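ESX-5 secretion-associated protein EspG5 (Mycobacterium marinum, PDB 6VJ5) acts as a cytoplasmic chaperone for its cognate PE/PPE proteins, keeping PE/PPE dimers from aggregating and supporting their secretion. Local coordinates at residues R228-D232 against D233-P237; L120-G124 against Q125-S129; G190-V193 against F194-G197. One frame throughout, in Å; residues are numbered along the deposited sequence.

Contact 1. Residues R228-D232 against D233-P237; sequences RQYRD and DAKGP
Tyr230 and Lys235, a non-hydrogen-bonded pair of a beta hairpin with a two-residue loop, lie side by side and point the same way. The Lys235 methylene CB packs obliquely against the ring, 3.4 Å from Tyr230 CD1, and CD follows along the CE1 side. With CG set between backbone N and carbonyl carbon (chi1 75°), the lysine leaves the strand next to the phenol, and its ammonium end diverges from it. Arg228 projects from the same face as Tyr230. Its chain bends at chi3, and Arg228 NE donates a hydrogen bond to Tyr230 OH (3.2 Å), the oxygen lying 20° out of the guanidinium plane. Tyr230 OH is also hydrogen-bonded to Glu84 OE1, while Arg228 NH2 forms a salt bridge with Glu32; together these partners would limit rotation of both groups. The ladder is well formed at Gln229 and Gly236, which bond in both directions (Gln229 N to Gly236 O 3.0 Å), and weakens at the closing type II' turn from Arg231 to Ala234, where Ala234 N makes only weak bonds, to Arg231 O (2.7 Å) and Asp232 OD2 (3.5 Å). Gln229, on the other face, has its amide held by the backbone of Tyr291 and Gly292. The hairpin joins strands 221-231 and 234-247 within the large antiparallel sheet, and Arg228 and Tyr230 continue its backbone bonding to Glu84 in strand 83-91 and to Asp82 just before it.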
ATOM      1  N   ARG C 228       4.367 -23.983  -8.625  1.00 66.97           N
ATOM      2  CA  ARG C 228       3.036 -23.446  -8.376  1.00 64.36           C
ATOM      3  C   ARG C 228       2.244 -23.499  -9.675  1.00 63.02           C
ATOM      4  O   ARG C 228       2.766 -23.162 -10.741  1.00 60.95           O
ATOM      5  CB  ARG C 228       3.127 -22.010  -7.843  1.00 56.93           C
ATOM      6  CG  ARG C 228       2.095 -21.663  -6.781  1.00 66.44           C
ATOM      7  CD  ARG C 228       2.536 -20.465  -5.913  1.00 58.58           C
ATOM      8  NE  ARG C 228       3.487 -19.594  -6.599  1.00 51.19           N
ATOM      9  CZ  ARG C 228       4.667 -19.231  -6.104  1.00 50.07           C
ATOM     10  NH1 ARG C 228       5.462 -18.447  -6.809  1.00 48.64           N
ATOM     11  NH2 ARG C 228       5.045 -19.629  -4.897  1.00 56.30           N
ATOM     12  N   GLN C 229       0.991 -23.943  -9.583  1.00 70.18           N
ATOM     13  CA  GLN C 229       0.108 -24.082 -10.732  1.00 70.29           C
ATOM     14  C   GLN C 229      -1.135 -23.223 -10.543  1.00 80.77           C
ATOM     15  O   GLN C 229      -1.579 -22.985  -9.415  1.00 73.18           O
ATOM     16  CB  GLN C 229      -0.300 -25.545 -10.935  1.00 70.82           C
ATOM     17  CG  GLN C 229      -0.265 -26.011 -12.375  1.00 77.69           C
ATOM     18  CD  GLN C 229      -0.627 -27.478 -12.519  1.00 80.26           C
ATOM     19  OE1 GLN C 229      -1.127 -28.102 -11.582  1.00 68.54           O
ATOM     20  NE2 GLN C 229      -0.375 -28.036 -13.695  1.00 84.76           N
ATOM     21  N   TYR C 230      -1.703 -22.763 -11.662  1.00 91.38           N
ATOM     22  CA  TYR C 230      -2.831 -21.839 -11.641  1.00 91.57           C
ATOM     23  C   TYR C 230      -3.947 -22.308 -12.567  1.00 92.92           C
ATOM     24  O   TYR C 230      -3.712 -22.555 -13.754  1.00 96.09           O
ATOM     25  CB  TYR C 230      -2.392 -20.425 -12.058  1.00 75.17           C
ATOM     26  CG  TYR C 230      -1.317 -19.816 -11.188  1.00 77.14           C
ATOM     27  CD1 TYR C 230      -1.639 -19.222  -9.977  1.00 73.16           C
ATOM     28  CD2 TYR C 230       0.016 -19.825 -11.580  1.00 80.32           C
ATOM     29  CE1 TYR C 230      -0.667 -18.664  -9.173  1.00 78.87           C
ATOM     30  CE2 TYR C 230       0.999 -19.266 -10.783  1.00 74.15           C
ATOM     31  CZ  TYR C 230       0.650 -18.687  -9.579  1.00 76.07           C
ATOM     32  OH  TYR C 230       1.612 -18.128  -8.772  1.00 72.67           O
ATOM     33  N   ARG C 231      -5.162 -22.405 -12.022  1.00 96.46           N
ATOM     34  CA  ARG C 231      -6.373 -22.670 -12.790  1.00106.60           C
ATOM     35  C   ARG C 231      -7.403 -21.598 -12.454  1.00119.54           C
ATOM     36  O   ARG C 231      -7.479 -21.130 -11.314  1.00121.28           O
ATOM     37  CB  ARG C 231      -6.942 -24.066 -12.491  1.00107.98           C
ATOM     38  CG  ARG C 231      -8.233 -24.389 -13.234  1.00116.60           C
ATOM     39  CD  ARG C 231      -8.852 -25.691 -12.727  1.00109.96           C
ATOM     40  NE  ARG C 231      -8.253 -26.871 -13.348  1.00120.36           N
ATOM     41  CZ  ARG C 231      -8.503 -28.125 -12.979  1.00115.85           C
ATOM     42  NH1 ARG C 231      -9.340 -28.374 -11.980  1.00100.49           N
ATOM     43  NH2 ARG C 231      -7.910 -29.129 -13.610  1.00115.81           N
ATOM     44  N   ASP C 232      -8.216 -21.235 -13.452  1.00123.22           N
ATOM     45  CA  ASP C 232      -9.122 -20.086 -13.371  1.00123.80           C
ATOM     46  C   ASP C 232      -8.489 -18.971 -12.537  1.00118.90           C
ATOM     47  O   ASP C 232      -7.599 -18.263 -13.021  1.00115.96           O
ATOM     48  CB  ASP C 232     -10.503 -20.497 -12.826  1.00113.47           C
ATOM     49  CG  ASP C 232     -10.439 -21.262 -11.513  1.00117.78           C
ATOM     50  OD1 ASP C 232      -9.916 -22.393 -11.488  1.00126.05           O
ATOM     51  OD2 ASP C 232     -10.927 -20.720 -10.499  1.00 95.31           O
ATOM     52  N   ASP C 233      -8.927 -18.808 -11.287  1.00114.06           N
ATOM     53  CA  ASP C 233      -8.295 -17.870 -10.367  1.00118.46           C
ATOM     54  C   ASP C 233      -7.699 -18.543  -9.135  1.00118.14           C
ATOM     55  O   ASP C 233      -7.011 -17.870  -8.358  1.00111.78           O
ATOM     56  CB  ASP C 233      -9.298 -16.794  -9.918  1.00120.01           C
ATOM     57  CG  ASP C 233      -8.650 -15.703  -9.081  1.00128.88           C
ATOM     58  OD1 ASP C 233      -7.769 -14.987  -9.605  1.00121.41           O
ATOM     59  OD2 ASP C 233      -9.025 -15.563  -7.899  1.00132.81           O
ATOM     60  N   ALA C 234      -7.926 -19.840  -8.940  1.00113.12           N
ATOM     61  CA  ALA C 234      -7.363 -20.560  -7.809  1.00105.83           C
ATOM     62  C   ALA C 234      -5.919 -20.969  -8.097  1.00 95.79           C
ATOM     63  O   ALA C 234      -5.495 -21.082  -9.250  1.00 97.85           O
ATOM     64  CB  ALA C 234      -8.205 -21.796  -7.489  1.00 95.36           C
ATOM     65  N   LYS C 235      -5.160 -21.202  -7.025  1.00 88.08           N
ATOM     66  CA  LYS C 235      -3.748 -21.540  -7.149  1.00 87.16           C
ATOM     67  C   LYS C 235      -3.385 -22.622  -6.140  1.00 81.23           C
ATOM     68  O   LYS C 235      -4.115 -22.874  -5.177  1.00 68.13           O
ATOM     69  CB  LYS C 235      -2.862 -20.299  -6.949  1.00 70.17           C
ATOM     70  CG  LYS C 235      -2.731 -19.840  -5.500  1.00105.13           C
ATOM     71  CD  LYS C 235      -2.454 -18.340  -5.420  1.00 93.13           C
ATOM     72  CE  LYS C 235      -2.022 -17.909  -4.022  1.00 98.71           C
ATOM     73  NZ  LYS C 235      -3.156 -17.540  -3.126  1.00111.21           N
ATOM     74  N   GLY C 236      -2.243 -23.271  -6.384  1.00 74.47           N
ATOM     75  CA  GLY C 236      -1.753 -24.315  -5.511  1.00 64.22           C
ATOM     76  C   GLY C 236      -0.290 -24.659  -5.714  1.00 66.74           C
ATOM     77  O   GLY C 236       0.206 -24.737  -6.844  1.00 53.34           O
ATOM     78  N   PRO C 237       0.427 -24.890  -4.616  1.00 62.09           N
ATOM     79  CA  PRO C 237       1.841 -25.260  -4.708  1.00 57.81           C
ATOM     80  C   PRO C 237       2.011 -26.767  -4.855  1.00 51.92           C
ATOM     81  O   PRO C 237       1.093 -27.553  -4.612  1.00 55.06           O
ATOM     82  CB  PRO C 237       2.402 -24.784  -3.362  1.00 55.92           C
ATOM     83  CG  PRO C 237       1.271 -25.096  -2.415  1.00 62.01           C
ATOM     84  CD  PRO C 237      -0.020 -24.835  -3.207  1.00 67.94           C
TER

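Contact 2. Residues L120-G124 against Q125-S129; sequences LARRG and QHWVS
Arg122 lying over the indole of Trp127 is the chief side-chain contact of a tight beta hairpin that joins strands 115-123 and 126-133, neighbours in the large antiparallel sheet of this EspG-family chaperone. The hairpin has a two-residue loop, Gly124-Gln125: a type II' turn runs from Arg123 to His126, with Gly124 at the positive-phi position. Two hydrogen-bonded pairs carry the ladder. Ala121 and Val128 bond in both directions, Val128 N reaching Ala121 O at 2.8 Å, and Arg123 and His126 do the same across the turn they close, His126 N to Arg123 O being 2.9 Å. In that last bond the donor stands well above the carbonyl plane.

Side chains sort onto two faces. Ala121, Arg123, His126 and Val128 face helix 69-79, where Val77 and Leu78 pack on them. Here Val128 CG2 rests 3.6 Å above the plane of the His126 imidazole, offset toward its rim, and His126 NE2 is hydrogen-bonded to Asp141. On the face of Leu120, Arg122 and Trp127, the buried indole is flanked by Leu83 and by Val142 and Val144. Its six-membered ring reaches back to Leu120, whose CB is 3.9 Å from Trp127 CZ3.

At Arg122, CG is anti to the backbone N (chi1 -165°), which carries the aliphatic chain across the indole. The guanidinium bends off at chi3, its plane 73° from the ring, so the methylenes rather than the charged end do the packing; NH2 has a long, weak ion pair with Asp82 OD2. Arg122 CG makes a CH-pi contact, 3.4 Å from the centroid of the five-membered ring of Trp127 and 17° off its normal.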
ATOM      1  N   LEU C 120      11.032 -19.477 -12.838  1.00 48.91           N
ATOM      2  CA  LEU C 120      10.808 -19.927 -14.208  1.00 57.61           C
ATOM      3  C   LEU C 120       9.299 -19.945 -14.427  1.00 61.21           C
ATOM      4  O   LEU C 120       8.588 -20.745 -13.808  1.00 60.92           O
ATOM      5  CB  LEU C 120      11.409 -21.308 -14.442  1.00 61.59           C
ATOM      6  CG  LEU C 120      12.908 -21.477 -14.223  1.00 62.05           C
ATOM      7  CD1 LEU C 120      13.223 -22.953 -13.999  1.00 54.94           C
ATOM      8  CD2 LEU C 120      13.693 -20.947 -15.404  1.00 52.69           C
ATOM      9  N   ALA C 121       8.811 -19.079 -15.306  1.00 62.88           N
ATOM     10  CA  ALA C 121       7.385 -18.943 -15.553  1.00 64.51           C
ATOM     11  C   ALA C 121       7.038 -19.454 -16.944  1.00 62.43           C
ATOM     12  O   ALA C 121       7.844 -19.372 -17.874  1.00 58.46           O
ATOM     13  CB  ALA C 121       6.942 -17.484 -15.410  1.00 69.93           C
ATOM     14  N   ARG C 122       5.831 -19.991 -17.081  1.00 68.80           N
ATOM     15  CA  ARG C 122       5.354 -20.490 -18.362  1.00 79.30           C
ATOM     16  C   ARG C 122       3.936 -20.001 -18.610  1.00 78.05           C
ATOM     17  O   ARG C 122       3.093 -20.009 -17.708  1.00 77.94           O
ATOM     18  CB  ARG C 122       5.381 -22.023 -18.416  1.00 74.43           C
ATOM     19  CG  ARG C 122       5.241 -22.608 -19.816  1.00 70.40           C
ATOM     20  CD  ARG C 122       4.631 -24.002 -19.759  1.00 67.30           C
ATOM     21  NE  ARG C 122       3.174 -23.937 -19.699  1.00 77.89           N
ATOM     22  CZ  ARG C 122       2.403 -24.814 -19.064  1.00 85.16           C
ATOM     23  NH1 ARG C 122       2.944 -25.832 -18.409  1.00 80.64           N
ATOM     24  NH2 ARG C 122       1.086 -24.664 -19.074  1.00 89.45           N
ATOM     25  N   ARG C 123       3.686 -19.561 -19.840  1.00 82.18           N
ATOM     26  CA  ARG C 123       2.348 -19.263 -20.330  1.00 76.41           C
ATOM     27  C   ARG C 123       2.228 -19.897 -21.704  1.00 76.66           C
ATOM     28  O   ARG C 123       2.948 -19.509 -22.631  1.00 75.82           O
ATOM     29  CB  ARG C 123       2.099 -17.757 -20.403  1.00 77.17           C
ATOM     30  CG  ARG C 123       0.627 -17.377 -20.492  1.00 74.58           C
ATOM     31  CD  ARG C 123       0.468 -15.872 -20.661  1.00 83.57           C
ATOM     32  NE  ARG C 123      -0.796 -15.389 -20.110  1.00 89.50           N
ATOM     33  CZ  ARG C 123      -1.299 -14.178 -20.332  1.00 91.10           C
ATOM     34  NH1 ARG C 123      -0.651 -13.316 -21.106  1.00103.91           N
ATOM     35  NH2 ARG C 123      -2.455 -13.830 -19.784  1.00 89.76           N
ATOM     36  N   GLY C 124       1.352 -20.891 -21.825  1.00 74.02           N
ATOM     37  CA  GLY C 124       1.269 -21.667 -23.046  1.00 78.09           C
ATOM     38  C   GLY C 124       2.533 -22.464 -23.286  1.00 76.35           C
ATOM     39  O   GLY C 124       2.768 -23.478 -22.624  1.00 80.62           O
ATOM     40  N   GLN C 125       3.352 -22.017 -24.238  1.00 75.65           N
ATOM     41  CA  GLN C 125       4.667 -22.599 -24.477  1.00 77.62           C
ATOM     42  C   GLN C 125       5.775 -21.564 -24.325  1.00 78.92           C
ATOM     43  O   GLN C 125       6.931 -21.843 -24.667  1.00 75.71           O
ATOM     44  CB  GLN C 125       4.730 -23.234 -25.870  1.00 82.08           C
ATOM     45  CG  GLN C 125       3.707 -24.337 -26.114  1.00 88.94           C
ATOM     46  CD  GLN C 125       2.452 -23.829 -26.803  1.00 98.54           C
ATOM     47  OE1 GLN C 125       1.343 -23.992 -26.296  1.00 97.26           O
ATOM     48  NE2 GLN C 125       2.623 -23.216 -27.970  1.00 95.60           N
ATOM     49  N   HIS C 126       5.448 -20.367 -23.847  1.00 69.65           N
ATOM     50  CA  HIS C 126       6.425 -19.304 -23.650  1.00 71.59           C
ATOM     51  C   HIS C 126       7.024 -19.451 -22.255  1.00 81.12           C
ATOM     52  O   HIS C 126       6.329 -19.259 -21.251  1.00 78.88           O
ATOM     53  CB  HIS C 126       5.757 -17.945 -23.837  1.00 68.20           C
ATOM     54  CG  HIS C 126       6.719 -16.817 -24.015  1.00 68.87           C
ATOM     55  ND1 HIS C 126       6.313 -15.524 -24.262  1.00 68.95           N
ATOM     56  CD2 HIS C 126       8.072 -16.786 -23.976  1.00 72.51           C
ATOM     57  CE1 HIS C 126       7.374 -14.744 -24.368  1.00 78.46           C
ATOM     58  NE2 HIS C 126       8.454 -15.486 -24.199  1.00 73.67           N
ATOM     59  N   TRP C 127       8.307 -19.809 -22.195  1.00 75.64           N
ATOM     60  CA  TRP C 127       9.025 -19.974 -20.936  1.00 72.41           C
ATOM     61  C   TRP C 127       9.918 -18.760 -20.712  1.00 71.36           C
ATOM     62  O   TRP C 127      10.760 -18.440 -21.558  1.00 71.93           O
ATOM     63  CB  TRP C 127       9.868 -21.251 -20.934  1.00 70.98           C
ATOM     64  CG  TRP C 127       9.125 -22.482 -20.508  1.00 67.79           C
ATOM     65  CD1 TRP C 127       8.516 -23.395 -21.318  1.00 65.58           C
ATOM     66  CD2 TRP C 127       8.918 -22.938 -19.163  1.00 70.31           C
ATOM     67  NE1 TRP C 127       7.939 -24.387 -20.563  1.00 69.17           N
ATOM     68  CE2 TRP C 127       8.175 -24.133 -19.237  1.00 73.50           C
ATOM     69  CE3 TRP C 127       9.291 -22.453 -17.906  1.00 71.96           C
ATOM     70  CZ2 TRP C 127       7.794 -24.846 -18.102  1.00 77.07           C
ATOM     71  CZ3 TRP C 127       8.912 -23.165 -16.780  1.00 67.65           C
ATOM     72  CH2 TRP C 127       8.171 -24.348 -16.886  1.00 71.81           C
ATOM     73  N   VAL C 128       9.747 -18.098 -19.568  1.00 72.32           N
ATOM     74  CA  VAL C 128      10.483 -16.886 -19.232  1.00 72.73           C
ATOM     75  C   VAL C 128      11.213 -17.094 -17.912  1.00 66.79           C
ATOM     76  O   VAL C 128      10.753 -17.831 -17.034  1.00 73.26           O
ATOM     77  CB  VAL C 128       9.534 -15.667 -19.157  1.00 75.38           C
ATOM     78  CG1 VAL C 128      10.245 -14.448 -18.597  1.00 72.23           C
ATOM     79  CG2 VAL C 128       8.951 -15.363 -20.540  1.00 75.75           C
ATOM     80  N   SER C 129      12.366 -16.441 -17.784  1.00 65.30           N
ATOM     81  CA  SER C 129      13.214 -16.549 -16.603  1.00 62.02           C
ATOM     82  C   SER C 129      13.280 -15.205 -15.890  1.00 64.98           C
ATOM     83  O   SER C 129      13.504 -14.172 -16.527  1.00 64.94           O
ATOM     84  CB  SER C 129      14.629 -16.999 -16.981  1.00 59.53           C
ATOM     85  OG  SER C 129      15.484 -15.883 -17.201  1.00 63.01           O
TER

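Contact 3. Residues G190-V193 against F194-G197; sequences GFNV and FSGG
The Phe194 ring has Val193 CG2 over one face, 3.8 Å above the plane and displaced toward the rim, and Asn192 OD1 at its edge. The methyl makes a CH-pi contact, 4.0 Å from the ring centroid and nearest to CD2; Val193 and Phe194 run side by side, pointing the same way. The Asn192 amide is turned 47° against the ring, and its OD1 lies 3.5 Å from Phe194 CD2. With CG anti to the backbone N (chi1 -174°), Asn192 swings its amide forward over the type I turn from Asn192 to Ser195. There OD1 accepts Phe194 N at 3.3 Å, from a donor well above the amide plane. The turn itself is closed by Ser195 N to Asn192 O, 2.9 Å, and that carbonyl oxygen also takes the indole N-H of Trp186 in helix 176-188. Gly190 ends that helix in a Schellman motif, and Gly196 stands as N-cap of helix 197-200. The side-chain oxygen of Asn192 thus forms an Asx turn to Phe194 N, overlapping the type I turn closed by its backbone oxygen. The steep approach at OD1 suggests a modest bond; beside it Val193 packs on Phe194 through apolar contact at the surface.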
ATOM      1  N   GLY C 190      22.444 -29.948  19.247  1.00 51.12           N
ATOM      2  CA  GLY C 190      23.638 -29.492  18.565  1.00 53.44           C
ATOM      3  C   GLY C 190      24.148 -30.423  17.492  1.00 56.52           C
ATOM      4  O   GLY C 190      25.291 -30.267  17.051  1.00 54.36           O
ATOM      5  N   PHE C 191      23.334 -31.384  17.048  1.00 62.79           N
ATOM      6  CA  PHE C 191      23.760 -32.392  16.076  1.00 62.78           C
ATOM      7  C   PHE C 191      24.842 -33.290  16.671  1.00 66.28           C
ATOM      8  O   PHE C 191      25.800 -33.669  15.997  1.00 68.08           O
ATOM      9  CB  PHE C 191      24.230 -31.742  14.773  1.00 60.48           C
ATOM     10  CG  PHE C 191      23.119 -31.079  14.014  1.00 60.51           C
ATOM     11  CD1 PHE C 191      22.225 -31.832  13.267  1.00 54.17           C
ATOM     12  CD2 PHE C 191      22.943 -29.706  14.076  1.00 63.73           C
ATOM     13  CE1 PHE C 191      21.187 -31.225  12.583  1.00 56.64           C
ATOM     14  CE2 PHE C 191      21.907 -29.093  13.392  1.00 60.57           C
ATOM     15  CZ  PHE C 191      21.029 -29.854  12.645  1.00 56.76           C
ATOM     16  N   ASN C 192      24.667 -33.645  17.940  1.00 73.11           N
ATOM     17  CA  ASN C 192      25.664 -34.430  18.649  1.00 73.74           C
ATOM     18  C   ASN C 192      25.763 -35.831  18.063  1.00 66.85           C
ATOM     19  O   ASN C 192      24.747 -36.496  17.832  1.00 52.12           O
ATOM     20  CB  ASN C 192      25.313 -34.505  20.129  1.00 78.82           C
ATOM     21  CG  ASN C 192      26.392 -35.175  20.945  1.00 77.26           C
ATOM     22  OD1 ASN C 192      26.174 -36.234  21.532  1.00 73.49           O
ATOM     23  ND2 ASN C 192      27.576 -34.572  20.971  1.00 78.36           N
ATOM     24  N   VAL C 193      27.000 -36.288  17.863  1.00 67.12           N
ATOM     25  CA  VAL C 193      27.249 -37.560  17.204  1.00 66.34           C
ATOM     26  C   VAL C 193      26.662 -38.733  17.968  1.00 61.48           C
ATOM     27  O   VAL C 193      26.484 -39.812  17.391  1.00 57.98           O
ATOM     28  CB  VAL C 193      28.768 -37.755  17.013  1.00 72.84           C
ATOM     29  CG1 VAL C 193      29.359 -36.611  16.207  1.00 80.32           C
ATOM     30  CG2 VAL C 193      29.452 -37.871  18.374  1.00 64.85           C
ATOM     31  N   PHE C 194      26.367 -38.560  19.257  1.00 64.82           N
ATOM     32  CA  PHE C 194      25.770 -39.623  20.055  1.00 65.58           C
ATOM     33  C   PHE C 194      24.248 -39.572  20.079  1.00 59.73           C
ATOM     34  O   PHE C 194      23.627 -40.477  20.648  1.00 54.50           O
ATOM     35  CB  PHE C 194      26.278 -39.572  21.506  1.00 70.17           C
ATOM     36  CG  PHE C 194      27.759 -39.773  21.646  1.00 77.41           C
ATOM     37  CD1 PHE C 194      28.330 -41.011  21.401  1.00 79.19           C
ATOM     38  CD2 PHE C 194      28.581 -38.726  22.034  1.00 79.40           C
ATOM     39  CE1 PHE C 194      29.698 -41.199  21.530  1.00 85.38           C
ATOM     40  CE2 PHE C 194      29.946 -38.907  22.165  1.00 91.32           C
ATOM     41  CZ  PHE C 194      30.506 -40.146  21.914  1.00 85.96           C
ATOM     42  N   SER C 195      23.633 -38.546  19.487  1.00 69.17           N
ATOM     43  CA  SER C 195      22.187 -38.372  19.532  1.00 67.13           C
ATOM     44  C   SER C 195      21.501 -38.748  18.223  1.00 55.52           C
ATOM     45  O   SER C 195      20.301 -38.494  18.069  1.00 60.07           O
ATOM     46  CB  SER C 195      21.840 -36.925  19.892  1.00 70.50           C
ATOM     47  OG  SER C 195      22.566 -36.489  21.026  1.00 70.04           O
ATOM     48  N   GLY C 196      22.226 -39.340  17.279  1.00 53.52           N
ATOM     49  CA  GLY C 196      21.634 -39.814  16.048  1.00 48.70           C
ATOM     50  C   GLY C 196      20.842 -41.091  16.184  1.00 54.19           C
ATOM     51  O   GLY C 196      20.442 -41.680  15.175  1.00 49.01           O
ATOM     52  N   GLY C 197      20.592 -41.524  17.416  1.00 56.75           N
ATOM     53  CA  GLY C 197      19.949 -42.793  17.677  1.00 52.45           C
ATOM     54  C   GLY C 197      18.639 -43.024  16.959  1.00 59.20           C
ATOM     55  O   GLY C 197      18.503 -44.021  16.247  1.00 59.27           O
TER

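Overall arrangement
Contacts 1 and 2 are hairpins of one antiparallel sheet, their centres 15 Å apart and nearest atoms about 6 Å apart without touching. Strand 83-91 lies between them, and Asp82, just before its start, serves both: its backbone bonds to Tyr230 and Arg122, and its carboxylate accepts Gly124 N. Contact 3 is a remote surface turn, its centre 41 Å from that of contact 1 and 45 Å from that of contact 2, on the opposite side of the chain's centre from the latter. Arg228 and Pro237 of contact 1 pack against another protein in the assembly, as does Phe191 in the 190-193 segment, whereas contact 2 is touched by no other chain of the assembly.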